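Local atomic coordinates of nickel-dependent hydrogenase large subunit (PDB entry 3MYR), a protein that catalyses the oxidation of molecular hydrogen with transfer of electrons to an acceptor, carrying the nickel-iron centre of a heterodimeric hydrogenase. Residues B[54-59]-B[211-217]; B[67-72]-B[489-493]; B[74-80]-B[477-483]. All coordinates share one frame; numbering follows the deposited sequence.

How the interactions relate
The three contacts form a row through the large subunit. Helices 53-58 and 67-80 follow each other and supply the first segments, 54-59, 67-72 and 74-80. The partners come at 211-217, 489-493 and 477-483, so interaction 1 crosses the other two and interaction 3 lies within the span of interaction 2. Centres of interactions 1 and 2 are about 12 Å apart, of 2 and 3 about 9 Å, of 1 and 3 about 17 Å. Interactions 2 and 3 share helix 67-80 and neighbouring antiparallel strands, probably hydrogen-bonded from Gly481 N to His492 O. The row runs from an iron-sulfur cluster at the small-subunit border, past the nickel-iron centre, to a partly exposed sheet edge.

Interaction 1. Residues B[54-59]-B[211-217]; sequences WAFVQR and KNPHPNF. With SF4 (iron/sulfur cluster), chain I.
Trp54 and Phe217 form an offset edge-to-face aromatic pair where helix 53-58 packs on the loop after helix 203-209. This helix-on-loop contact lies beside the proximal [4Fe-4S] cluster, at the border with the small subunit. The edge of the Phe217 ring turns toward the Trp54 face, with the planes 75° apart. Phe217 CB lies over the same face, 4.3 Å from the centroid of the Trp54 six-membered ring. Ala55 CB backs the opposite face. Trp54 CG stands between the backbone N and the carbonyl carbon (chi1 70°), which brings the indole to the loop. Its NE1 is hydrogen-bonded to Tyr262 of the small subunit.

One turn on, the Gln58 side chain runs alongside the His214 ring, pointing the other way. Gln58 CG comes within 3.4 Å of His214 CD2. Arg59 CD sits over one face of the His214 imidazole in a CH-pi contact, 3.8 Å from the centroid. The cluster meets the edge of the same ring, where His214 CE1 is 3.7 Å from SF4 S3. Arg59 NH2 and Lys211 NZ both donate to the carbonyl of Cys147 of the small subunit, so that one oxygen gathers two cationic ends. Arg59 NH1 donates a hydrogen bond to Ala55 O of its own segment (3.2 Å). It also donates to water 2 at 3.0 Å, and that water donates in turn to His214 O at 2.8 Å.

Interaction 2. Residues B[67-72]-B[489-493]; sequences VHGIAS and ALGHW. With NFV (Ni-Fe oxidized active center), chain N.
His68 and His492 meet rim to rim through a hydrogen bond between His68 ND1 and His492 NE2. It is 3.0 Å long and almost straight, and either nitrogen could be the donor. The two imidazoles are nearly coplanar, with planes 19° apart, and neither covers the face of the other. Ala71 CB fills one face of the His492 ring, 3.7 Å from its centroid and over its centre. His492 CG is anti to the carbonyl carbon (chi1 -72°), which lays the ring over Ala71 CB with NE2 toward His68.

The tight part is this histidine pair with Ala71 and Leu490, and its Leu490 end lies toward the nickel-iron centre. Leu490 CD1 presses on His68 CE1 at 3.3 Å, and Leu490 CD2 on Ala71 CB at 3.6 Å. Val67 CG2, Leu490 CD2 and His68 NE2 all border O1, the oxygen of the carbon monoxide on the iron. Val67 CG2 lies 3.5 Å from NFV O1. These three residues belong to the pocket of the metal centre. The looser part is at Ser72, whose side chain comes no closer than CB to His492 ND1, 3.9 Å. Even this side is buried, and Tyr504 OH is hydrogen-bonded to both Ser72 OG and His492 ND1. Replacing His492 by a leucine would probably leave His68 ND1 without its mate and the His68 ring freer to turn beside the metals.

Residues 67-72 and 489-493 cross at 49°, on helix 67-80 and strand 488-497. That strand is the middle one of its sheet, between 476-485 and 500-507, and Val57 of helix 53-58 packs on His492.

Interaction 3. Residues B[74-80]-B[477-483]; sequences RAVEDAL and AQGVGIM
Arg74 NH1 donates to Ile482 O at 2.8 Å, the shorter of two hydrogen bonds between the helix and the strand. The bond is fairly straight (159°). The carbonyl oxygen lies in the guanidinium plane and receives the donor on a lone pair. The Arg74 chain is extended from CG to NE, and this carries its head along the strand. The second nitrogen, NH2, forms a salt bridge with Asp286 on strand 281-288, so the guanidinium is held from two sides.

The other bond runs from strand to helix. Val480 N donates to Asp78 OD2 at 2.9 Å. The oxygen is met on its anti side, with the donor 33° out of the carboxylate plane. Asp78 CG is anti to the backbone N (chi1 -172°), which brings the carboxylate over the strand.

The two backbones touch at two places, one between these bonds and one beyond the Asp78 bond. Ala75 CA is 3.5 Å from Gly481 CA, and Ala79 CA is 3.7 Å from Gly479 CA. Gly481 faces Ala75 N and Gly479 faces Ala79 N, where their lack of a side chain lets the backbones close in. Small residues thus allow this close glycine-alanine packing. Ala79 CA also makes a CA-H...O contact with Gln478 O. At the helix end, water 3 donates to Ala79 O at 3.0 Å and accepts from Gln478 N at 2.9 Å. Nearby, Leu80 CD1 rests on Ala477 CB at 4.0 Å.

Residues 74-80 and 477-483 run roughly antiparallel. Strand 476-485 is an outermost strand of the three-stranded antiparallel sheet within this chain. It pairs with strand 488-497, on which Ala75 and Ala79 also pack. On the helix, Glu77 forms a salt bridge with Arg92 and so ties helix 67-80 to helix 86-112.

Interaction 1. Residues B[54-59]-B[211-217]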
loop_
_atom_site.group_PDB
_atom_site.type_symbol
_atom_site.label_atom_id
_atom_site.label_comp_id
_atom_site.label_asym_id
_atom_site.label_seq_id
_atom_site.Cartn_x
_atom_site.Cartn_y
_atom_site.Cartn_z
ATOM N N TRP B 54 -8.314 -12.157 -7.298
ATOM C CA TRP B 54 -7.161 -11.295 -7.265
ATOM C C TRP B 54 -7.585 -9.848 -7.345
ATOM O O TRP B 54 -6.937 -9.001 -6.719
ATOM C CB TRP B 54 -6.100 -11.591 -8.318
ATOM C CG TRP B 54 -6.599 -11.233 -9.691
ATOM C CD1 TRP B 54 -7.218 -12.087 -10.591
ATOM C CD2 TRP B 54 -6.566 -9.954 -10.330
ATOM N NE1 TRP B 54 -7.574 -11.411 -11.713
ATOM C CE2 TRP B 54 -7.197 -10.109 -11.602
ATOM C CE3 TRP B 54 -6.132 -8.664 -9.932
ATOM C CZ2 TRP B 54 -7.377 -9.028 -12.513
ATOM C CZ3 TRP B 54 -6.316 -7.570 -10.855
ATOM C CH2 TRP B 54 -6.943 -7.765 -12.102
ATOM N N ALA B 55 -8.605 -9.549 -8.155
ATOM C CA ALA B 55 -9.042 -8.151 -8.355
ATOM C C ALA B 55 -9.700 -7.568 -7.114
ATOM O O ALA B 55 -9.482 -6.402 -6.802
ATOM C CB ALA B 55 -10.030 -8.059 -9.534
ATOM N N PHE B 56 -10.467 -8.398 -6.375
ATOM C CA PHE B 56 -10.977 -7.995 -5.041
ATOM C C PHE B 56 -9.860 -7.819 -4.019
ATOM O O PHE B 56 -9.794 -6.790 -3.329
ATOM C CB PHE B 56 -11.974 -9.043 -4.477
ATOM C CG PHE B 56 -13.282 -9.109 -5.212
ATOM C CD1 PHE B 56 -13.368 -9.720 -6.491
ATOM C CD2 PHE B 56 -14.452 -8.563 -4.626
ATOM C CE1 PHE B 56 -14.561 -9.755 -7.197
ATOM C CE2 PHE B 56 -15.712 -8.604 -5.319
ATOM C CZ PHE B 56 -15.777 -9.214 -6.620
ATOM N N VAL B 57 -8.992 -8.819 -3.844
ATOM C CA VAL B 57 -8.042 -8.700 -2.732
ATOM C C VAL B 57 -6.867 -7.752 -3.051
ATOM O O VAL B 57 -6.235 -7.206 -2.155
ATOM C CB VAL B 57 -7.507 -10.044 -2.248
ATOM C CG1 VAL B 57 -8.674 -10.863 -1.735
ATOM C CG2 VAL B 57 -6.824 -10.826 -3.420
ATOM N N GLN B 58 -6.618 -7.475 -4.316
ATOM C CA GLN B 58 -5.687 -6.412 -4.560
ATOM C C GLN B 58 -6.113 -5.111 -3.865
ATOM O O GLN B 58 -5.254 -4.346 -3.368
ATOM C CB GLN B 58 -5.471 -6.175 -6.052
ATOM C CG GLN B 58 -4.279 -5.187 -6.237
ATOM C CD GLN B 58 -3.806 -5.026 -7.679
ATOM O OE1 GLN B 58 -4.595 -5.089 -8.657
ATOM N NE2 GLN B 58 -2.531 -4.761 -7.813
ATOM N N ARG B 59 -7.421 -4.857 -3.849
ATOM C CA ARG B 59 -7.999 -3.669 -3.209
ATOM C C ARG B 59 -8.035 -3.766 -1.681
ATOM O O ARG B 59 -8.502 -2.846 -1.020
ATOM C CB ARG B 59 -9.406 -3.349 -3.779
ATOM C CG ARG B 59 -9.327 -2.474 -5.057
ATOM C CD ARG B 59 -8.600 -3.193 -6.256
ATOM N NE ARG B 59 -8.887 -2.491 -7.508
ATOM C CZ ARG B 59 -8.596 -2.962 -8.714
ATOM N NH1 ARG B 59 -8.208 -4.238 -8.840
ATOM N NH2 ARG B 59 -8.723 -2.172 -9.805
ATOM N N LYS B 211 -1.712 -0.286 -15.430
ATOM C CA LYS B 211 -1.949 0.885 -14.594
ATOM C C LYS B 211 -1.262 0.729 -13.293
ATOM O O LYS B 211 -1.008 -0.380 -12.863
ATOM C CB LYS B 211 -3.452 1.102 -14.341
ATOM C CG LYS B 211 -4.109 -0.128 -13.809
ATOM C CD LYS B 211 -5.607 0.030 -13.740
ATOM C CE LYS B 211 -5.954 0.732 -12.416
ATOM N NZ LYS B 211 -7.174 0.269 -11.812
ATOM N N ASN B 212 -1.030 1.850 -12.614
ATOM C CA ASN B 212 -0.555 1.806 -11.228
ATOM C C ASN B 212 -1.086 3.070 -10.573
ATOM O O ASN B 212 -0.861 4.129 -11.113
ATOM C CB ASN B 212 1.025 1.826 -11.175
ATOM C CG ASN B 212 1.566 1.885 -9.707
ATOM O OD1 ASN B 212 2.170 0.913 -9.165
ATOM N ND2 ASN B 212 1.318 2.984 -9.059
ATOM N N PRO B 213 -1.755 2.961 -9.422
ATOM C CA PRO B 213 -1.936 1.701 -8.659
ATOM C C PRO B 213 -2.872 0.633 -9.301
ATOM O O PRO B 213 -3.662 0.926 -10.220
ATOM C CB PRO B 213 -2.542 2.180 -7.309
ATOM C CG PRO B 213 -2.122 3.734 -7.214
ATOM C CD PRO B 213 -2.296 4.123 -8.674
ATOM N N HIS B 214 -2.809 -0.566 -8.718
ATOM C CA HIS B 214 -3.665 -1.652 -9.019
ATOM C C HIS B 214 -3.515 -2.255 -10.424
ATOM O O HIS B 214 -4.492 -2.374 -11.167
ATOM C CB HIS B 214 -5.119 -1.279 -8.597
ATOM C CG HIS B 214 -5.287 -1.229 -7.105
ATOM N ND1 HIS B 214 -6.283 -0.527 -6.461
ATOM C CD2 HIS B 214 -4.510 -1.751 -6.127
ATOM C CE1 HIS B 214 -6.136 -0.645 -5.155
ATOM N NE2 HIS B 214 -5.080 -1.415 -4.930
ATOM N N PRO B 215 -2.309 -2.718 -10.773
ATOM C CA PRO B 215 -2.201 -3.370 -12.079
ATOM C C PRO B 215 -3.041 -4.667 -12.179
ATOM O O PRO B 215 -3.501 -5.236 -11.145
ATOM C CB PRO B 215 -0.687 -3.676 -12.204
ATOM C CG PRO B 215 -0.247 -3.815 -10.753
ATOM C CD PRO B 215 -1.027 -2.677 -10.052
ATOM N N ASN B 216 -3.178 -5.179 -13.407
ATOM C CA ASN B 216 -3.951 -6.438 -13.633
ATOM C C ASN B 216 -3.105 -7.708 -13.584
ATOM O O ASN B 216 -1.922 -7.690 -13.956
ATOM C CB ASN B 216 -4.720 -6.328 -14.982
ATOM C CG ASN B 216 -5.699 -5.133 -14.955
ATOM O OD1 ASN B 216 -5.484 -4.130 -15.635
ATOM N ND2 ASN B 216 -6.655 -5.184 -14.050
ATOM N N PHE B 217 -3.750 -8.806 -13.198
ATOM C CA PHE B 217 -3.090 -10.103 -13.095
ATOM C C PHE B 217 -4.008 -11.128 -13.707
ATOM O O PHE B 217 -5.132 -10.829 -13.973
ATOM C CB PHE B 217 -2.808 -10.477 -11.633
ATOM C CG PHE B 217 -1.853 -9.557 -10.991
ATOM C CD1 PHE B 217 -0.487 -9.764 -11.133
ATOM C CD2 PHE B 217 -2.325 -8.366 -10.403
ATOM C CE1 PHE B 217 0.406 -8.782 -10.680
ATOM C CE2 PHE B 217 -1.470 -7.425 -9.872
ATOM C CZ PHE B 217 -0.091 -7.613 -10.009
HETATM FE FE1 SF4 I . -10.358 1.387 -5.234
HETATM FE FE2 SF4 I . -9.825 3.948 -4.260
HETATM FE FE3 SF4 I . -11.829 2.335 -3.095
HETATM FE FE4 SF4 I . -8.884 1.832 -3.014
HETATM S S1 SF4 I . -10.192 3.579 -1.943
HETATM S S2 SF4 I . -10.631 0.431 -3.182
HETATM S S3 SF4 I . -8.369 2.360 -5.171
HETATM S S4 SF4 I . -11.803 3.122 -5.211
HETATM O O HOH W 1 -8.778 -1.436 -12.487
HETATM O O HOH W 2 -6.810 -3.947 -11.425
#

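Interaction 2. Residues B[67-72]-B[489-493]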
loop_
_atom_site.group_PDB
_atom_site.type_symbol
_atom_site.label_atom_id
_atom_site.label_comp_id
_atom_site.label_asym_id
_atom_site.label_seq_id
_atom_site.Cartn_x
_atom_site.Cartn_y
_atom_site.Cartn_z
ATOM N N VAL B 67 0.705 -6.759 -4.465
ATOM C CA VAL B 67 1.131 -7.970 -3.719
ATOM C C VAL B 67 -0.024 -8.923 -3.386
ATOM O O VAL B 67 0.185 -10.135 -3.417
ATOM C CB VAL B 67 1.895 -7.655 -2.371
ATOM C CG1 VAL B 67 3.100 -6.711 -2.684
ATOM C CG2 VAL B 67 0.913 -7.040 -1.363
ATOM N N HIS B 68 -1.238 -8.401 -3.150
ATOM C CA HIS B 68 -2.354 -9.314 -2.965
ATOM C C HIS B 68 -2.835 -9.918 -4.290
ATOM O O HIS B 68 -3.446 -10.955 -4.247
ATOM C CB HIS B 68 -3.516 -8.616 -2.234
ATOM C CG HIS B 68 -3.166 -8.237 -0.814
ATOM N ND1 HIS B 68 -3.119 -9.148 0.205
ATOM C CD2 HIS B 68 -2.850 -7.042 -0.254
ATOM C CE1 HIS B 68 -2.737 -8.549 1.330
ATOM N NE2 HIS B 68 -2.578 -7.264 1.080
ATOM N N GLY B 69 -2.713 -9.193 -5.424
ATOM C CA GLY B 69 -2.983 -9.784 -6.710
ATOM C C GLY B 69 -2.068 -10.993 -6.890
ATOM O O GLY B 69 -2.506 -12.048 -7.293
ATOM N N ILE B 70 -0.778 -10.827 -6.666
ATOM C CA ILE B 70 0.153 -11.922 -6.812
ATOM C C ILE B 70 -0.156 -13.108 -5.862
ATOM O O ILE B 70 -0.191 -14.259 -6.296
ATOM C CB ILE B 70 1.629 -11.392 -6.662
ATOM C CG1 ILE B 70 1.997 -10.802 -8.037
ATOM C CG2 ILE B 70 2.591 -12.594 -6.343
ATOM C CD1 ILE B 70 3.142 -10.068 -7.992
ATOM N N ALA B 71 -0.377 -12.831 -4.576
ATOM C CA ALA B 71 -0.662 -13.907 -3.620
ATOM C C ALA B 71 -1.959 -14.647 -4.024
ATOM O O ALA B 71 -2.041 -15.878 -3.927
ATOM C CB ALA B 71 -0.822 -13.314 -2.212
ATOM N N SER B 72 -2.949 -13.881 -4.512
ATOM C CA SER B 72 -4.211 -14.452 -4.925
ATOM C C SER B 72 -4.089 -15.390 -6.108
ATOM O O SER B 72 -4.579 -16.518 -6.057
ATOM C CB SER B 72 -5.258 -13.367 -5.238
ATOM O OG SER B 72 -6.497 -13.981 -5.492
ATOM N N ALA B 489 5.874 -11.465 5.198
ATOM C CA ALA B 489 5.310 -12.688 4.669
ATOM C C ALA B 489 3.798 -12.573 4.536
ATOM O O ALA B 489 3.148 -12.320 5.538
ATOM C CB ALA B 489 5.614 -13.849 5.654
ATOM N N LEU B 490 3.252 -12.929 3.371
ATOM C CA LEU B 490 1.854 -12.720 3.051
ATOM C C LEU B 490 1.402 -14.063 2.545
ATOM O O LEU B 490 2.116 -14.675 1.739
ATOM C CB LEU B 490 1.688 -11.692 1.880
ATOM C CG LEU B 490 0.330 -11.658 1.141
ATOM C CD1 LEU B 490 -0.760 -11.144 2.079
ATOM C CD2 LEU B 490 0.370 -10.643 -0.065
ATOM N N GLY B 491 0.230 -14.524 2.992
ATOM C CA GLY B 491 -0.336 -15.764 2.469
ATOM C C GLY B 491 -1.849 -15.579 2.264
ATOM O O GLY B 491 -2.503 -14.896 3.103
ATOM N N HIS B 492 -2.404 -16.201 1.202
ATOM C CA HIS B 492 -3.819 -16.264 0.982
ATOM C C HIS B 492 -4.133 -17.747 0.961
ATOM O O HIS B 492 -3.580 -18.472 0.130
ATOM C CB HIS B 492 -4.205 -15.675 -0.362
ATOM C CG HIS B 492 -4.100 -14.176 -0.420
ATOM N ND1 HIS B 492 -4.671 -13.438 -1.423
ATOM C CD2 HIS B 492 -3.531 -13.281 0.427
ATOM C CE1 HIS B 492 -4.436 -12.152 -1.216
ATOM N NE2 HIS B 492 -3.785 -12.030 -0.074
ATOM N N TRP B 493 -5.022 -18.197 1.856
ATOM C CA TRP B 493 -5.413 -19.612 1.821
ATOM C C TRP B 493 -6.807 -19.690 1.196
ATOM O O TRP B 493 -7.728 -19.013 1.672
ATOM C CB TRP B 493 -5.460 -20.144 3.245
ATOM C CG TRP B 493 -4.116 -20.472 3.812
ATOM C CD1 TRP B 493 -3.602 -21.741 3.986
ATOM C CD2 TRP B 493 -3.164 -19.565 4.401
ATOM N NE1 TRP B 493 -2.384 -21.664 4.607
ATOM C CE2 TRP B 493 -2.079 -20.346 4.850
ATOM C CE3 TRP B 493 -3.065 -18.142 4.478
ATOM C CZ2 TRP B 493 -0.950 -19.784 5.461
ATOM C CZ3 TRP B 493 -1.967 -17.577 5.099
ATOM C CH2 TRP B 493 -0.903 -18.394 5.579
HETATM FE FE NFV N . 0.732 -4.883 2.581
HETATM NI NI NFV N . -0.730 -2.254 2.406
HETATM C C1 NFV N . 0.644 -6.423 2.269
HETATM O O1 NFV N . 0.643 -7.641 2.036
HETATM C C2 NFV N . 2.599 -4.954 2.199
HETATM N N2 NFV N . 3.753 -5.018 1.944
HETATM C C3 NFV N . 1.015 -5.172 4.421
HETATM N N3 NFV N . 1.162 -5.357 5.568
HETATM O O4 NFV N . 0.946 -2.938 2.925
#

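Interaction 3. Residues B[74-80]-B[477-483]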
loop_
_atom_site.group_PDB
_atom_site.type_symbol
_atom_site.label_atom_id
_atom_site.label_comp_id
_atom_site.label_asym_id
_atom_site.label_seq_id
_atom_site.Cartn_x
_atom_site.Cartn_y
_atom_site.Cartn_z
ATOM N N ARG B 74 -1.450 -16.823 -7.199
ATOM C CA ARG B 74 -0.609 -17.959 -6.728
ATOM C C ARG B 74 -1.426 -18.965 -5.878
ATOM O O ARG B 74 -1.149 -20.172 -5.921
ATOM C CB ARG B 74 0.554 -17.484 -5.863
ATOM C CG ARG B 74 1.721 -16.917 -6.667
ATOM C CD ARG B 74 2.840 -16.399 -5.764
ATOM N NE ARG B 74 3.972 -15.858 -6.545
ATOM C CZ ARG B 74 5.044 -15.278 -6.008
ATOM N NH1 ARG B 74 5.120 -15.143 -4.698
ATOM N NH2 ARG B 74 6.024 -14.783 -6.780
ATOM N N ALA B 75 -2.421 -18.463 -5.117
ATOM C CA ALA B 75 -3.237 -19.353 -4.274
ATOM C C ALA B 75 -4.061 -20.236 -5.173
ATOM O O ALA B 75 -4.164 -21.472 -4.936
ATOM C CB ALA B 75 -4.205 -18.510 -3.322
ATOM N N VAL B 76 -4.682 -19.614 -6.182
ATOM C CA VAL B 76 -5.438 -20.366 -7.185
ATOM C C VAL B 76 -4.573 -21.374 -8.001
ATOM O O VAL B 76 -4.956 -22.548 -8.159
ATOM C CB VAL B 76 -6.287 -19.489 -8.129
ATOM C CG1 VAL B 76 -7.159 -20.428 -9.031
ATOM C CG2 VAL B 76 -7.223 -18.526 -7.289
ATOM N N GLU B 77 -3.405 -20.914 -8.457
ATOM C CA GLU B 77 -2.457 -21.766 -9.131
ATOM C C GLU B 77 -2.012 -22.926 -8.203
ATOM O O GLU B 77 -1.918 -24.070 -8.650
ATOM C CB GLU B 77 -1.257 -20.923 -9.562
ATOM C CG GLU B 77 -1.612 -19.984 -10.779
ATOM C CD GLU B 77 -0.806 -18.695 -10.833
ATOM O OE1 GLU B 77 0.235 -18.574 -10.096
ATOM O OE2 GLU B 77 -1.203 -17.831 -11.671
ATOM N N ASP B 78 -1.847 -22.653 -6.908
ATOM C CA ASP B 78 -1.480 -23.721 -5.969
ATOM C C ASP B 78 -2.628 -24.725 -5.853
ATOM O O ASP B 78 -2.381 -25.937 -5.891
ATOM C CB ASP B 78 -1.105 -23.139 -4.581
ATOM C CG ASP B 78 -0.535 -24.192 -3.645
ATOM O OD1 ASP B 78 0.548 -24.686 -3.967
ATOM O OD2 ASP B 78 -1.155 -24.581 -2.611
ATOM N N ALA B 79 -3.863 -24.241 -5.685
ATOM C CA ALA B 79 -5.012 -25.127 -5.483
ATOM C C ALA B 79 -5.218 -26.077 -6.665
ATOM O O ALA B 79 -5.608 -27.270 -6.493
ATOM C CB ALA B 79 -6.285 -24.273 -5.260
ATOM N N LEU B 80 -4.919 -25.560 -7.849
ATOM C CA LEU B 80 -5.304 -26.157 -9.125
ATOM C C LEU B 80 -4.107 -26.808 -9.801
ATOM O O LEU B 80 -4.265 -27.549 -10.808
ATOM C CB LEU B 80 -5.808 -25.059 -10.019
ATOM C CG LEU B 80 -7.315 -24.840 -10.027
ATOM C CD1 LEU B 80 -8.260 -25.614 -9.050
ATOM C CD2 LEU B 80 -7.846 -23.563 -10.580
ATOM N N ALA B 477 -10.943 -28.288 -4.177
ATOM C CA ALA B 477 -9.507 -28.027 -4.200
ATOM C C ALA B 477 -9.196 -26.971 -3.140
ATOM O O ALA B 477 -10.075 -26.192 -2.753
ATOM C CB ALA B 477 -9.045 -27.571 -5.626
ATOM N N GLN B 478 -7.963 -26.958 -2.658
ATOM C CA GLN B 478 -7.515 -25.904 -1.766
ATOM C C GLN B 478 -6.050 -25.679 -1.941
ATOM O O GLN B 478 -5.345 -26.579 -2.406
ATOM C CB GLN B 478 -7.799 -26.253 -0.316
ATOM C CG GLN B 478 -7.124 -27.499 0.254
ATOM C CD GLN B 478 -7.745 -27.811 1.602
ATOM O OE1 GLN B 478 -8.951 -27.983 1.701
ATOM N NE2 GLN B 478 -6.952 -27.799 2.635
ATOM N N GLY B 479 -5.622 -24.444 -1.724
ATOM C CA GLY B 479 -4.232 -24.054 -1.980
ATOM C C GLY B 479 -3.823 -22.801 -1.216
ATOM O O GLY B 479 -4.671 -22.079 -0.638
ATOM N N VAL B 480 -2.530 -22.530 -1.149
ATOM C CA VAL B 480 -2.069 -21.300 -0.481
ATOM C C VAL B 480 -1.149 -20.557 -1.417
ATOM O O VAL B 480 -0.321 -21.171 -2.124
ATOM C CB VAL B 480 -1.403 -21.647 0.866
ATOM C CG1 VAL B 480 -0.338 -22.744 0.681
ATOM C CG2 VAL B 480 -0.845 -20.408 1.557
ATOM N N GLY B 481 -1.372 -19.253 -1.520
ATOM C CA GLY B 481 -0.511 -18.364 -2.322
ATOM C C GLY B 481 0.369 -17.599 -1.361
ATOM O O GLY B 481 -0.140 -16.967 -0.434
ATOM N N ILE B 482 1.675 -17.776 -1.485
ATOM C CA ILE B 482 2.598 -17.086 -0.588
ATOM C C ILE B 482 3.360 -16.020 -1.340
ATOM O O ILE B 482 3.485 -16.033 -2.583
ATOM C CB ILE B 482 3.600 -18.050 0.160
ATOM C CG1 ILE B 482 4.424 -18.856 -0.812
ATOM C CG2 ILE B 482 2.877 -19.027 0.983
ATOM C CD1 ILE B 482 5.775 -18.115 -1.338
ATOM N N MET B 483 3.846 -15.047 -0.595
ATOM C CA MET B 483 4.618 -13.982 -1.217
ATOM C C MET B 483 5.401 -13.296 -0.091
ATOM O O MET B 483 4.974 -13.354 1.068
ATOM C CB MET B 483 3.679 -13.003 -1.878
ATOM C CG MET B 483 4.224 -11.608 -1.783
ATOM S SD MET B 483 3.614 -10.771 -3.160
ATOM C CE MET B 483 5.057 -9.874 -3.715
HETATM O O HOH W 3 -6.301 -28.937 -4.035
#